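Local coordinates for centrosomal protein of 104 kDa (PDB 5LPH) that is required for ciliogenesis and for structural integrity at the ciliary tip, and interacts with CCP110 and CEP97, at residues L230-V234 and Y235-E239; I271-K274 and T275-E278; F217-D220 and N221-F225; L246-Y249 and R250-A254. One frame throughout, in Å; residues are numbered along the deposited sequence.

How the interactions relate
The four contacts lie in the C-terminal part of the TOG domain, on three successive helices and the loop between the first two. Interactions 3, 1 and 4 run in that order along the second HEAT repeat: the start of helix 219-229, the loop into helix 235-252, and the end of that helix. Interaction 2 sits on the next helix, 271-283. Interactions 3 and 4 are nearest, centres about 12 Å apart, and touch where Val222 CG1 meets Met248 CE at 3.7 Å. Interaction 2 packs on interaction 1 through Leu272 CD1 and Arg238 CD, 3.6 Å apart, and on interaction 4 through Ile276 O and Leu246 CD2. Interactions 1 and 4, at the two ends of helix 235-252, lie about 20 Å apart between centres.

Interaction 1 (L230-V234 and Y235-E239); sequences LEHRV and YEVRE
Arg238 turns the edge of its guanidinium to the carbonyls of His232 and Arg233, in the turn that joins the two helices of a HEAT repeat in this TOG domain. In the TOG family such intra-repeat loops form the tubulin-binding edge, so this loop probably lies along that edge. The tight part is polar at its centre. A bend at chi3 (-62°) turns the guanidinium toward the loop, where NH1 donates to His232 O at 2.7 Å, the acceptor lying in the guanidinium plane and the N-H in the carbonyl plane. The aliphatic part of the arginine packs on the loop backbone as well, CD lying 3.1 Å from Leu230 O, so a long, flexible residue with a cationic end suits the place. Val234, at the N-cap, sends its carbonyl to Arg238 N. Beneath, Val237 brings CG1 within 3.5 Å of His232 CB, an apolar touch on the buried side, where Val237 also meets helix 193-210. His232 NE2 is held by Ser191 OG, which fixes the ring from its far end.

The outer side is looser. Tyr235 is exposed and points away from the loop. Arg233, also exposed, sends its guanidinium to Ser191 O, while its own carbonyl oxygen receives a second, weak bond from Arg238 NH1 at 3.0 Å.

Interaction 2 (I271-K274 and T275-E278); sequences ILYK and TIFE
Ile271 O takes two donors from Thr275: the backbone N at 3.2 Å and the hydroxyl OG1 at 2.9 Å, which come from opposite faces of the carbonyl plane. The hydroxyl gets there because it stands anti to the threonine's own carbonyl carbon, beside the backbone N (chi1 -44°). A short branched polar side chain can thus donate to the carbonyl one turn back. The remaining backbone bonds run four residues back, Ile276 N to Leu272 O, Phe277 N to Tyr273 O and Glu278 N to Lys274 O.

This is the opening of helix 271-283, which packs against helix 235-252 of the second HEAT repeat at the end of the alpha-helical array. Among the apolar side chains, Ile276 faces that helix, meeting Val242 and Ile245, and Leu272 rests on its Arg238. Tyr273 and Ile276 lie side by side, CD1 to CD1 at 3.9 Å. Tyr273 CB also meets Phe277 CE2 at 4.0 Å, the bulky Phe277 being buried beside loop residues Asp263, Thr267 and Arg268.

Charge is arranged more loosely. Lys274 is extended and exposed, and its CE lies 3.6 Å from Glu278 OE2, while the ammonium NZ stays 4.8 Å from that oxygen.

Interaction 3 (F217-D220 and N221-F225); sequences FTID and NVMKF
Thr218 N gives its hydrogen to Asn221 OD1 at 2.9 Å, along a nearly straight line, although the donor sits above the plane of the amide carbonyl. In exchange, Asn221 N donates to Thr218 OG1 at 3.0 Å, at 178°. Each residue thus uses its backbone N to satisfy the other's side-chain oxygen. Both side chains take the position between backbone N and carbonyl carbon to do so: Thr218 OG1 with chi1 66° and Asn221 CG with chi1 62°, and the two cross at about a right angle. The other arm of the asparagine amide, ND2, is held by Gly216 O, which should keep the group from swinging round. Threonine and asparagine suit these places because their short side chains bring an oxygen close to the backbone.

From here the helix takes over. Val222 N bonds to Thr218 O at 3.0 Å, followed by Met223 N to Ile219 O and Lys224 N to Asp220 O. On the buried flank Phe217 CD1 lies 4.0 Å from Val222 CG2, the ring itself resting among Leu203, Leu207 and Val184. Ile219 and the selenomethionine Met223 run side by side, CG2 to CG at 4.1 Å, and both also touch Tyr259. Asp220 sits on the exposed side, its OD1 taking a hydrogen bond with Tyr259 OH.

The reciprocal pair of bonds is a capping box with Thr218 as the N-cap, here closing the N-terminus of helix 219-229, the first helix of the second HEAT repeat.

Interaction 4 (L246-Y249 and R250-A254); sequences LDMY and RQHQA
Leu246 takes the amide of Arg250 on its carbonyl oxygen, and its CB lies 4.1 Å from Arg250 NH1. Its own apolar side chain turns to Phe280 of helix 271-283. Asp247 comes next and carries the salt bridge of this turn: OD1 is 2.8 Å from Arg250 NH1, near the guanidinium plane, with the carboxylate and guanidinium planes 56° apart. The arginine, extended from CG to NE, reaches back along the helix surface to make it, a pairing that suits an exposed flank.

Met248, a selenomethionine, faces the other way, into the HEAT repeat whose second helix, 235-252, ends here. Bent at chi2 and chi3, it lies alongside His252, with SE at the edge of the imidazole, 5.1 Å from the ring centroid. Its carbonyl accepts from His252 N at 2.9 Å, while His252 ND1 is buried without a polar partner in the model.

Tyr249 stacks on Phe280 and bonds through OH to Asp284 OD2, joining this helix to helix 271-283 and the residue that follows it. CD1 of its ring also lies 3.2 Å from Gln253 O. Its carbonyl receives Gln253 N from above its plane at 3.0 Å, just where Gln253, with a phi of 60°, leaves the helix.

Interaction 1 (L230-V234 and Y235-E239)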
loop_
_atom_site.group_PDB
_atom_site.type_symbol
_atom_site.label_atom_id
_atom_site.label_comp_id
_atom_site.label_asym_id
_atom_site.label_seq_id
_atom_site.Cartn_x
_atom_site.Cartn_y
_atom_site.Cartn_z
ATOM N N LEU A 230 -21.262 -2.951 -1.374
ATOM C CA LEU A 230 -22.649 -2.942 -0.869
ATOM C C LEU A 230 -23.175 -4.313 -0.419
ATOM O O LEU A 230 -24.169 -4.373 0.292
ATOM C CB LEU A 230 -23.613 -2.329 -1.900
ATOM C CG LEU A 230 -23.443 -0.839 -2.213
ATOM C CD1 LEU A 230 -24.261 -0.454 -3.439
ATOM C CD2 LEU A 230 -23.843 0.019 -1.022
ATOM N N GLU A 231 -22.527 -5.402 -0.835
ATOM C CA GLU A 231 -22.869 -6.751 -0.353
ATOM C C GLU A 231 -22.018 -7.257 0.834
ATOM O O GLU A 231 -22.151 -8.411 1.242
ATOM C CB GLU A 231 -22.828 -7.738 -1.520
ATOM C CG GLU A 231 -23.415 -9.147 -1.269
ATOM C CD GLU A 231 -24.814 -9.223 -0.636
ATOM O OE1 GLU A 231 -25.527 -8.202 -0.432
ATOM O OE2 GLU A 231 -25.214 -10.375 -0.360
ATOM N N HIS A 232 -21.179 -6.399 1.414
ATOM C CA HIS A 232 -20.303 -6.813 2.526
ATOM C C HIS A 232 -21.122 -7.028 3.803
ATOM O O HIS A 232 -22.128 -6.345 4.019
ATOM C CB HIS A 232 -19.202 -5.775 2.764
ATOM C CG HIS A 232 -17.980 -6.330 3.427
ATOM N ND1 HIS A 232 -17.706 -6.145 4.764
ATOM C CD2 HIS A 232 -16.959 -7.067 2.933
ATOM C CE1 HIS A 232 -16.572 -6.748 5.068
ATOM N NE2 HIS A 232 -16.095 -7.313 3.974
ATOM N N ARG A 233 -20.695 -7.985 4.629
ATOM C CA ARG A 233 -21.439 -8.362 5.845
ATOM C C ARG A 233 -21.493 -7.274 6.932
ATOM O O ARG A 233 -22.443 -7.214 7.713
ATOM C CB ARG A 233 -20.870 -9.658 6.444
ATOM C CG ARG A 233 -19.535 -9.509 7.159
ATOM C CD ARG A 233 -18.927 -10.856 7.507
ATOM N NE ARG A 233 -17.709 -10.690 8.305
ATOM C CZ ARG A 233 -16.513 -10.322 7.833
ATOM N NH1 ARG A 233 -16.321 -10.075 6.534
ATOM N NH2 ARG A 233 -15.488 -10.196 8.673
ATOM N N VAL A 234 -20.474 -6.421 6.963
ATOM C CA VAL A 234 -20.319 -5.384 7.985
ATOM C C VAL A 234 -21.110 -4.153 7.569
ATOM O O VAL A 234 -20.900 -3.632 6.475
ATOM C CB VAL A 234 -18.829 -5.003 8.179
ATOM C CG1 VAL A 234 -18.655 -3.946 9.271
ATOM C CG2 VAL A 234 -18.010 -6.247 8.507
ATOM N N TYR A 235 -21.995 -3.690 8.454
ATOM C CA TYR A 235 -22.868 -2.538 8.186
ATOM C C TYR A 235 -22.085 -1.278 7.815
ATOM O O TYR A 235 -22.411 -0.593 6.842
ATOM C CB TYR A 235 -23.766 -2.247 9.399
ATOM C CG TYR A 235 -24.634 -1.009 9.240
ATOM C CD1 TYR A 235 -25.817 -1.051 8.500
ATOM C CD2 TYR A 235 -24.263 0.210 9.818
ATOM C CE1 TYR A 235 -26.609 0.079 8.343
ATOM C CE2 TYR A 235 -25.046 1.348 9.664
ATOM C CZ TYR A 235 -26.218 1.276 8.926
ATOM O OH TYR A 235 -26.996 2.400 8.771
ATOM N N GLU A 236 -21.057 -0.985 8.602
ATOM C CA GLU A 236 -20.229 0.206 8.397
ATOM C C GLU A 236 -19.493 0.217 7.031
ATOM O O GLU A 236 -19.290 1.286 6.441
ATOM C CB GLU A 236 -19.267 0.368 9.580
ATOM C CG GLU A 236 -18.666 1.747 9.767
ATOM C CD GLU A 236 -17.755 1.813 10.981
ATOM O OE1 GLU A 236 -17.523 2.917 11.497
ATOM O OE2 GLU A 236 -17.276 0.760 11.437
ATOM N N VAL A 237 -19.114 -0.960 6.526
ATOM C CA VAL A 237 -18.538 -1.081 5.172
ATOM C C VAL A 237 -19.570 -0.699 4.105
ATOM O O VAL A 237 -19.287 0.101 3.213
ATOM C CB VAL A 237 -17.967 -2.501 4.899
ATOM C CG1 VAL A 237 -17.673 -2.718 3.410
ATOM C CG2 VAL A 237 -16.715 -2.733 5.731
ATOM N N ARG A 238 -20.760 -1.282 4.200
ATOM C CA ARG A 238 -21.854 -0.970 3.273
ATOM C C ARG A 238 -22.206 0.514 3.318
ATOM O O ARG A 238 -22.388 1.140 2.275
ATOM C CB ARG A 238 -23.097 -1.795 3.602
ATOM C CG ARG A 238 -22.927 -3.299 3.430
ATOM C CD ARG A 238 -24.278 -3.993 3.369
ATOM N NE ARG A 238 -25.071 -3.826 4.587
ATOM C CZ ARG A 238 -24.955 -4.557 5.698
ATOM N NH1 ARG A 238 -24.053 -5.531 5.803
ATOM N NH2 ARG A 238 -25.749 -4.301 6.734
ATOM N N GLU A 239 -22.272 1.071 4.527
ATOM C CA GLU A 239 -22.587 2.488 4.717
ATOM C C GLU A 239 -21.555 3.423 4.059
ATOM O O GLU A 239 -21.926 4.461 3.515
ATOM C CB GLU A 239 -22.737 2.815 6.210
ATOM C CG GLU A 239 -23.342 4.187 6.501
ATOM C CD GLU A 239 -23.413 4.515 7.989
ATOM O OE1 GLU A 239 -22.929 3.721 8.826
ATOM O OE2 GLU A 239 -23.957 5.587 8.329
#

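Interaction 2 (I271-K274 and T275-E278)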
loop_
_atom_site.group_PDB
_atom_site.type_symbol
_atom_site.label_atom_id
_atom_site.label_comp_id
_atom_site.label_asym_id
_atom_site.label_seq_id
_atom_site.Cartn_x
_atom_site.Cartn_y
_atom_site.Cartn_z
ATOM N N ILE A 271 -32.753 -1.533 1.287
ATOM C CA ILE A 271 -32.678 -0.274 2.051
ATOM C C ILE A 271 -31.484 0.617 1.641
ATOM O O ILE A 271 -31.578 1.852 1.685
ATOM C CB ILE A 271 -32.702 -0.561 3.579
ATOM C CG1 ILE A 271 -34.033 -1.231 3.973
ATOM C CG2 ILE A 271 -32.488 0.702 4.415
ATOM C CD1 ILE A 271 -33.969 -2.027 5.258
ATOM N N LEU A 272 -30.385 -0.007 1.215
ATOM C CA LEU A 272 -29.174 0.723 0.814
ATOM C C LEU A 272 -29.385 1.456 -0.505
ATOM O O LEU A 272 -28.989 2.617 -0.638
ATOM C CB LEU A 272 -27.978 -0.227 0.699
ATOM C CG LEU A 272 -27.608 -0.966 1.995
ATOM C CD1 LEU A 272 -27.091 -2.369 1.709
ATOM C CD2 LEU A 272 -26.615 -0.165 2.830
ATOM N N TYR A 273 -30.011 0.777 -1.467
ATOM C CA TYR A 273 -30.347 1.396 -2.757
ATOM C C TYR A 273 -31.404 2.503 -2.629
ATOM O O TYR A 273 -31.363 3.481 -3.382
ATOM C CB TYR A 273 -30.773 0.340 -3.792
ATOM C CG TYR A 273 -29.612 -0.482 -4.319
ATOM C CD1 TYR A 273 -28.594 0.119 -5.056
ATOM C CD2 TYR A 273 -29.522 -1.857 -4.071
ATOM C CE1 TYR A 273 -27.517 -0.623 -5.528
ATOM C CE2 TYR A 273 -28.452 -2.609 -4.540
ATOM C CZ TYR A 273 -27.453 -1.985 -5.270
ATOM O OH TYR A 273 -26.386 -2.709 -5.741
ATOM N N LYS A 274 -32.329 2.366 -1.675
ATOM C CA LYS A 274 -33.247 3.465 -1.343
ATOM C C LYS A 274 -32.448 4.721 -0.988
ATOM O O LYS A 274 -32.643 5.772 -1.601
ATOM C CB LYS A 274 -34.208 3.088 -0.199
ATOM C CG LYS A 274 -34.915 4.277 0.453
ATOM C CD LYS A 274 -36.068 3.862 1.353
ATOM C CE LYS A 274 -36.690 5.079 2.024
ATOM N NZ LYS A 274 -37.572 4.716 3.167
ATOM N N THR A 275 -31.542 4.586 -0.017
ATOM C CA THR A 275 -30.681 5.694 0.434
ATOM C C THR A 275 -29.892 6.334 -0.717
ATOM O O THR A 275 -29.760 7.560 -0.781
ATOM C CB THR A 275 -29.676 5.229 1.512
ATOM O OG1 THR A 275 -30.335 4.392 2.470
ATOM C CG2 THR A 275 -29.039 6.425 2.230
ATOM N N ILE A 276 -29.375 5.494 -1.614
ATOM C CA ILE A 276 -28.603 5.954 -2.773
ATOM C C ILE A 276 -29.472 6.771 -3.731
ATOM O O ILE A 276 -29.109 7.894 -4.089
ATOM C CB ILE A 276 -27.942 4.764 -3.526
ATOM C CG1 ILE A 276 -26.828 4.156 -2.666
ATOM C CG2 ILE A 276 -27.367 5.206 -4.872
ATOM C CD1 ILE A 276 -26.432 2.745 -3.051
ATOM N N PHE A 277 -30.614 6.211 -4.131
ATOM C CA PHE A 277 -31.453 6.836 -5.163
ATOM C C PHE A 277 -32.170 8.106 -4.694
ATOM O O PHE A 277 -32.278 9.062 -5.466
ATOM C CB PHE A 277 -32.445 5.828 -5.771
ATOM C CG PHE A 277 -31.791 4.779 -6.638
ATOM C CD1 PHE A 277 -31.004 5.147 -7.729
ATOM C CD2 PHE A 277 -31.973 3.421 -6.377
ATOM C CE1 PHE A 277 -30.402 4.188 -8.527
ATOM C CE2 PHE A 277 -31.374 2.459 -7.172
ATOM C CZ PHE A 277 -30.588 2.841 -8.247
ATOM N N GLU A 278 -32.651 8.134 -3.449
ATOM C CA GLU A 278 -33.173 9.388 -2.876
ATOM C C GLU A 278 -32.029 10.334 -2.487
ATOM O O GLU A 278 -32.234 11.542 -2.384
ATOM C CB GLU A 278 -34.163 9.148 -1.723
ATOM C CG GLU A 278 -33.582 8.681 -0.393
ATOM C CD GLU A 278 -34.651 8.387 0.655
ATOM O OE1 GLU A 278 -34.353 8.422 1.873
ATOM O OE2 GLU A 278 -35.801 8.114 0.263
#

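Interaction 3 (F217-D220 and N221-F225)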
loop_
_atom_site.group_PDB
_atom_site.type_symbol
_atom_site.label_atom_id
_atom_site.label_comp_id
_atom_site.label_asym_id
_atom_site.label_seq_id
_atom_site.Cartn_x
_atom_site.Cartn_y
_atom_site.Cartn_z
ATOM N N PHE A 217 -7.149 5.725 -11.011
ATOM C CA PHE A 217 -8.578 5.623 -10.715
ATOM C C PHE A 217 -9.396 5.955 -11.961
ATOM O O PHE A 217 -9.106 6.929 -12.671
ATOM C CB PHE A 217 -9.003 6.609 -9.626
ATOM C CG PHE A 217 -8.443 6.307 -8.272
ATOM C CD1 PHE A 217 -8.703 5.091 -7.650
ATOM C CD2 PHE A 217 -7.692 7.261 -7.594
ATOM C CE1 PHE A 217 -8.201 4.820 -6.392
ATOM C CE2 PHE A 217 -7.188 6.996 -6.333
ATOM C CZ PHE A 217 -7.443 5.773 -5.731
ATOM N N THR A 218 -10.440 5.162 -12.186
ATOM C CA THR A 218 -11.402 5.394 -13.260
ATOM C C THR A 218 -12.815 5.235 -12.678
ATOM O O THR A 218 -13.016 4.519 -11.699
ATOM C CB THR A 218 -11.186 4.403 -14.430
ATOM O OG1 THR A 218 -11.470 3.066 -13.996
ATOM C CG2 THR A 218 -9.747 4.461 -14.954
ATOM N N ILE A 219 -13.796 5.913 -13.265
ATOM C CA ILE A 219 -15.206 5.702 -12.920
ATOM C C ILE A 219 -15.476 4.190 -12.920
ATOM O O ILE A 219 -16.147 3.690 -12.031
ATOM C CB ILE A 219 -16.147 6.435 -13.910
ATOM C CG1 ILE A 219 -16.076 7.965 -13.722
ATOM C CG2 ILE A 219 -17.590 5.992 -13.712
ATOM C CD1 ILE A 219 -16.532 8.755 -14.936
ATOM N N ASP A 220 -14.916 3.475 -13.899
ATOM C CA ASP A 220 -15.094 2.025 -14.023
ATOM C C ASP A 220 -14.634 1.230 -12.789
ATOM O O ASP A 220 -15.452 0.566 -12.161
ATOM C CB ASP A 220 -14.416 1.493 -15.300
ATOM C CG ASP A 220 -14.834 0.072 -15.635
ATOM O OD1 ASP A 220 -16.037 -0.167 -15.833
ATOM O OD2 ASP A 220 -13.962 -0.813 -15.703
ATOM N N ASN A 221 -13.353 1.314 -12.429
ATOM C CA ASN A 221 -12.831 0.531 -11.277
ATOM C C ASN A 221 -13.315 1.019 -9.897
ATOM O O ASN A 221 -13.528 0.211 -8.993
ATOM C CB ASN A 221 -11.297 0.332 -11.333
ATOM C CG ASN A 221 -10.504 1.631 -11.288
ATOM O OD1 ASN A 221 -10.954 2.648 -10.763
ATOM N ND2 ASN A 221 -9.302 1.595 -11.848
ATOM N N VAL A 222 -13.535 2.323 -9.748
ATOM C CA VAL A 222 -14.092 2.880 -8.497
ATOM C C VAL A 222 -15.524 2.382 -8.221
ATOM O O VAL A 222 -15.842 1.949 -7.108
ATOM C CB VAL A 222 -14.050 4.432 -8.512
ATOM C CG1 VAL A 222 -14.855 5.036 -7.367
ATOM C CG2 VAL A 222 -12.613 4.945 -8.480
HETATM N N MSE A 223 -16.388 2.462 -9.231
HETATM C CA MSE A 223 -17.805 2.059 -9.089
HETATM C C MSE A 223 -17.938 0.568 -8.958
HETATM O O MSE A 223 -18.733 0.083 -8.154
HETATM C CB MSE A 223 -18.631 2.545 -10.286
HETATM C CG MSE A 223 -18.770 4.070 -10.332
HETATM SE SE MSE A 223 -19.756 4.803 -8.787
HETATM C CE MSE A 223 -21.234 3.505 -8.684
ATOM N N LYS A 224 -17.168 -0.166 -9.762
ATOM C CA LYS A 224 -17.060 -1.631 -9.663
ATOM C C LYS A 224 -16.746 -2.046 -8.221
ATOM O O LYS A 224 -17.398 -2.934 -7.687
ATOM C CB LYS A 224 -15.982 -2.123 -10.645
ATOM C CG LYS A 224 -15.579 -3.599 -10.674
ATOM C CD LYS A 224 -16.582 -4.639 -10.242
ATOM C CE LYS A 224 -16.097 -6.047 -10.575
ATOM N NZ LYS A 224 -16.787 -7.082 -9.758
ATOM N N PHE A 225 -15.772 -1.377 -7.600
ATOM C CA PHE A 225 -15.408 -1.613 -6.186
ATOM C C PHE A 225 -16.527 -1.251 -5.205
ATOM O O PHE A 225 -16.880 -2.046 -4.324
ATOM C CB PHE A 225 -14.125 -0.824 -5.829
ATOM C CG PHE A 225 -13.737 -0.894 -4.370
ATOM C CD1 PHE A 225 -13.087 -2.013 -3.867
ATOM C CD2 PHE A 225 -14.015 0.162 -3.495
ATOM C CE1 PHE A 225 -12.731 -2.084 -2.525
ATOM C CE2 PHE A 225 -13.662 0.095 -2.155
ATOM C CZ PHE A 225 -13.017 -1.029 -1.668
#

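Interaction 4 (L246-Y249 and R250-A254)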
loop_
_atom_site.group_PDB
_atom_site.type_symbol
_atom_site.label_atom_id
_atom_site.label_comp_id
_atom_site.label_asym_id
_atom_site.label_seq_id
_atom_site.Cartn_x
_atom_site.Cartn_y
_atom_site.Cartn_z
ATOM N N LEU A 246 -22.429 8.338 -3.621
ATOM C CA LEU A 246 -23.024 9.683 -3.614
ATOM C C LEU A 246 -22.006 10.767 -4.001
ATOM O O LEU A 246 -22.344 11.687 -4.743
ATOM C CB LEU A 246 -23.663 10.010 -2.255
ATOM C CG LEU A 246 -24.853 9.163 -1.786
ATOM C CD1 LEU A 246 -25.261 9.554 -0.372
ATOM C CD2 LEU A 246 -26.046 9.285 -2.722
ATOM N N ASP A 247 -20.770 10.652 -3.506
ATOM C CA ASP A 247 -19.677 11.568 -3.895
ATOM C C ASP A 247 -19.351 11.497 -5.389
ATOM O O ASP A 247 -19.057 12.522 -6.006
ATOM C CB ASP A 247 -18.397 11.305 -3.080
ATOM C CG ASP A 247 -18.468 11.850 -1.650
ATOM O OD1 ASP A 247 -19.408 12.601 -1.310
ATOM O OD2 ASP A 247 -17.555 11.535 -0.856
HETATM N N MSE A 248 -19.408 10.297 -5.962
HETATM C CA MSE A 248 -19.156 10.108 -7.399
HETATM C C MSE A 248 -20.271 10.669 -8.247
HETATM O O MSE A 248 -20.029 11.089 -9.381
HETATM C CB MSE A 248 -18.954 8.632 -7.734
HETATM C CG MSE A 248 -17.651 8.098 -7.139
HETATM SE SE MSE A 248 -16.078 8.730 -8.156
HETATM C CE MSE A 248 -16.284 7.540 -9.709
ATOM N N TYR A 249 -21.494 10.678 -7.709
ATOM C CA TYR A 249 -22.641 11.296 -8.381
ATOM C C TYR A 249 -22.547 12.828 -8.411
ATOM O O TYR A 249 -22.893 13.439 -9.420
ATOM C CB TYR A 249 -23.955 10.852 -7.727
ATOM C CG TYR A 249 -25.184 11.241 -8.517
ATOM C CD1 TYR A 249 -25.477 10.623 -9.731
ATOM C CD2 TYR A 249 -26.048 12.237 -8.061
ATOM C CE1 TYR A 249 -26.597 10.986 -10.467
ATOM C CE2 TYR A 249 -27.170 12.602 -8.792
ATOM C CZ TYR A 249 -27.442 11.973 -9.995
ATOM O OH TYR A 249 -28.548 12.328 -10.735
ATOM N N ARG A 250 -22.087 13.437 -7.316
ATOM C CA ARG A 250 -21.833 14.891 -7.267
ATOM C C ARG A 250 -20.801 15.368 -8.305
ATOM O O ARG A 250 -20.924 16.473 -8.833
ATOM C CB ARG A 250 -21.354 15.330 -5.874
ATOM C CG ARG A 250 -22.410 15.287 -4.782
ATOM C CD ARG A 250 -21.899 15.949 -3.505
ATOM N NE ARG A 250 -22.790 15.757 -2.356
ATOM C CZ ARG A 250 -22.790 14.709 -1.523
ATOM N NH1 ARG A 250 -21.942 13.693 -1.676
ATOM N NH2 ARG A 250 -23.661 14.675 -0.517
ATOM N N GLN A 251 -19.792 14.539 -8.581
ATOM C CA GLN A 251 -18.713 14.886 -9.511
ATOM C C GLN A 251 -19.074 14.541 -10.963
ATOM O O GLN A 251 -19.001 15.401 -11.841
ATOM C CB GLN A 251 -17.405 14.171 -9.123
ATOM C CG GLN A 251 -16.856 14.488 -7.725
ATOM C CD GLN A 251 -16.199 15.843 -7.645
ATOM O OE1 GLN A 251 -15.316 16.115 -8.433
ATOM N NE2 GLN A 251 -16.612 16.695 -6.693
ATOM N N HIS A 252 -19.472 13.291 -11.201
ATOM C CA HIS A 252 -19.629 12.745 -12.565
ATOM C C HIS A 252 -21.073 12.586 -13.078
ATOM O O HIS A 252 -21.275 12.333 -14.271
ATOM C CB HIS A 252 -18.875 11.415 -12.666
ATOM C CG HIS A 252 -17.392 11.567 -12.556
ATOM N ND1 HIS A 252 -16.676 11.142 -11.457
ATOM C CD2 HIS A 252 -16.493 12.130 -13.399
ATOM C CE1 HIS A 252 -15.396 11.421 -11.636
ATOM N NE2 HIS A 252 -15.260 12.019 -12.806
ATOM N N GLN A 253 -22.058 12.724 -12.190
ATOM C CA GLN A 253 -23.480 12.838 -12.568
ATOM C C GLN A 253 -24.049 11.633 -13.336
ATOM O O GLN A 253 -24.377 10.620 -12.723
ATOM C CB GLN A 253 -23.733 14.159 -13.318
ATOM C CG GLN A 253 -23.631 15.370 -12.432
ATOM C CD GLN A 253 -23.388 16.710 -13.140
ATOM O OE1 GLN A 253 -22.809 17.635 -12.552
ATOM N NE2 GLN A 253 -23.823 16.825 -14.392
ATOM N N ALA A 254 -24.133 11.733 -14.665
ATOM C CA ALA A 254 -24.886 10.774 -15.479
ATOM C C ALA A 254 -24.100 9.505 -15.813
ATOM O O ALA A 254 -24.684 8.425 -15.918
ATOM C CB ALA A 254 -25.368 11.441 -16.762
#